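Local atomic coordinates of CymD (Pseudomonas putida, PDB entry 6Z34), a protein that forms a FadL-family outer-membrane beta-barrel channel for monoaromatic hydrocarbons, which are taken up during biodegradation by lateral diffusion. Residues 20-24 with 283-287. Numbering follows the deposited sequence.
Sequences GAAFN and VAGIS
A loop of the N-terminal plug rests here against the inner wall of the FadL-type beta-barrel: residues 20-24, between helix 10-15 and strand 43-58, lie against residues 283-287 of barrel strand 281-289. No direct hydrogen bond joins the two; the contact is held mainly by van der Waals packing, the two alanine methyls meeting backbone and side chains of the strand. Gly20 takes phi/psi 164/-5, where a CB would jam against the preceding carbonyl. Ala21 (-61/-31) and Ala22 (-130/-8) then turn the chain, and Phe23 and Asn24 extend it again. The CA atoms of Ala21 and Gly285 are 5.1 Å apart, those of Ala22 and Ile286 5.4 Å. Ala21 CB lies 3.7 Å from Gly285 N and 3.7 Å from Val283 CG1. An ideal CB on Gly285 would come to 3.0 Å from Ala21 CB, so the missing side chain leaves the gap that the alanine fills. Ala22 CB sits 3.7 Å from Ser287 N. Phe23, chi1 t, brings its ring edge to Ser287, with CD2 3.3 Å from OG. One water bridges the segments, accepting from Ala22 N at 3.0 Å and donating weakly to Ile286 O at 3.5 Å. Strand alternation points Val283 and Ser287 toward the plug, Ala284 and Ile286 away from it. Asp299 on strand 294-303 accepts hydrogen bonds from Gly20 N and Ala21 N, Arg235 on strand 234-259 donates to Ala22 O, and these two strands flank 281-289 in the barrel wall.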
loop_
_atom_site.group_PDB
_atom_site.type_symbol
_atom_site.label_atom_id
_atom_site.label_comp_id
_atom_site.label_asym_id
_atom_site.label_seq_id
_atom_site.Cartn_x
_atom_site.Cartn_y
_atom_site.Cartn_z
ATOM N N GLY A 20 -6.518 -7.779 11.729
ATOM C CA GLY A 20 -5.496 -7.252 12.610
ATOM C C GLY A 20 -5.950 -6.144 13.541
ATOM O O GLY A 20 -5.174 -5.686 14.381
ATOM N N ALA A 21 -7.199 -5.695 13.400
ATOM C CA ALA A 21 -7.708 -4.624 14.256
ATOM C C ALA A 21 -7.694 -5.014 15.736
ATOM O O ALA A 21 -7.548 -4.150 16.610
ATOM C CB ALA A 21 -9.127 -4.262 13.827
ATOM N N ALA A 22 -7.874 -6.298 16.038
ATOM C CA ALA A 22 -7.916 -6.777 17.405
ATOM C C ALA A 22 -7.000 -7.970 17.633
ATOM O O ALA A 22 -6.800 -8.371 18.784
ATOM C CB ALA A 22 -9.356 -7.162 17.795
ATOM N N PHE A 23 -6.424 -8.531 16.579
ATOM C CA PHE A 23 -5.639 -9.743 16.672
ATOM C C PHE A 23 -4.149 -9.418 16.673
ATOM O O PHE A 23 -3.687 -8.597 15.874
ATOM C CB PHE A 23 -5.967 -10.667 15.514
ATOM C CG PHE A 23 -5.398 -12.027 15.675
ATOM C CD1 PHE A 23 -4.173 -12.365 15.092
ATOM C CD2 PHE A 23 -6.071 -12.974 16.422
ATOM C CE1 PHE A 23 -3.658 -13.628 15.269
ATOM C CE2 PHE A 23 -5.560 -14.239 16.578
ATOM C CZ PHE A 23 -4.366 -14.571 16.000
ATOM N N ASN A 24 -3.405 -10.078 17.561
ATOM C CA ASN A 24 -1.970 -9.863 17.684
ATOM C C ASN A 24 -1.249 -10.347 16.436
ATOM O O ASN A 24 -0.924 -11.532 16.335
ATOM C CB ASN A 24 -1.413 -10.585 18.899
ATOM C CG ASN A 24 0.091 -10.384 19.036
ATOM O OD1 ASN A 24 0.690 -9.584 18.316
ATOM N ND2 ASN A 24 0.704 -11.103 19.968
ATOM N N VAL A 283 -10.698 0.978 10.360
ATOM C CA VAL A 283 -10.784 -0.468 10.519
ATOM C C VAL A 283 -11.377 -0.764 11.886
ATOM O O VAL A 283 -10.848 -0.317 12.911
ATOM C CB VAL A 283 -9.413 -1.139 10.379
ATOM C CG1 VAL A 283 -9.563 -2.649 10.483
ATOM C CG2 VAL A 283 -8.759 -0.731 9.070
ATOM N N ALA A 284 -12.467 -1.519 11.902
ATOM C CA ALA A 284 -13.061 -2.032 13.124
ATOM C C ALA A 284 -13.086 -3.548 13.042
ATOM O O ALA A 284 -13.363 -4.117 11.976
ATOM C CB ALA A 284 -14.477 -1.498 13.333
ATOM N N GLY A 285 -12.786 -4.203 14.160
ATOM C CA GLY A 285 -12.738 -5.648 14.089
ATOM C C GLY A 285 -12.788 -6.298 15.454
ATOM O O GLY A 285 -12.813 -5.637 16.498
ATOM N N ILE A 286 -12.785 -7.622 15.425
ATOM C CA ILE A 286 -12.987 -8.407 16.625
ATOM C C ILE A 286 -12.161 -9.676 16.504
ATOM O O ILE A 286 -11.970 -10.211 15.405
ATOM C CB ILE A 286 -14.488 -8.704 16.821
ATOM C CG1 ILE A 286 -14.722 -9.683 17.954
ATOM C CG2 ILE A 286 -15.051 -9.277 15.578
ATOM C CD1 ILE A 286 -16.196 -9.890 18.210
ATOM N N SER A 287 -11.634 -10.122 17.650
ATOM C CA SER A 287 -10.927 -11.386 17.793
ATOM C C SER A 287 -11.567 -12.206 18.908
ATOM O O SER A 287 -11.825 -11.686 20.000
ATOM C CB SER A 287 -9.457 -11.166 18.127
ATOM O OG SER A 287 -8.796 -12.411 18.208
HETATM O O HOH W 1 -9.027 -8.581 14.470
#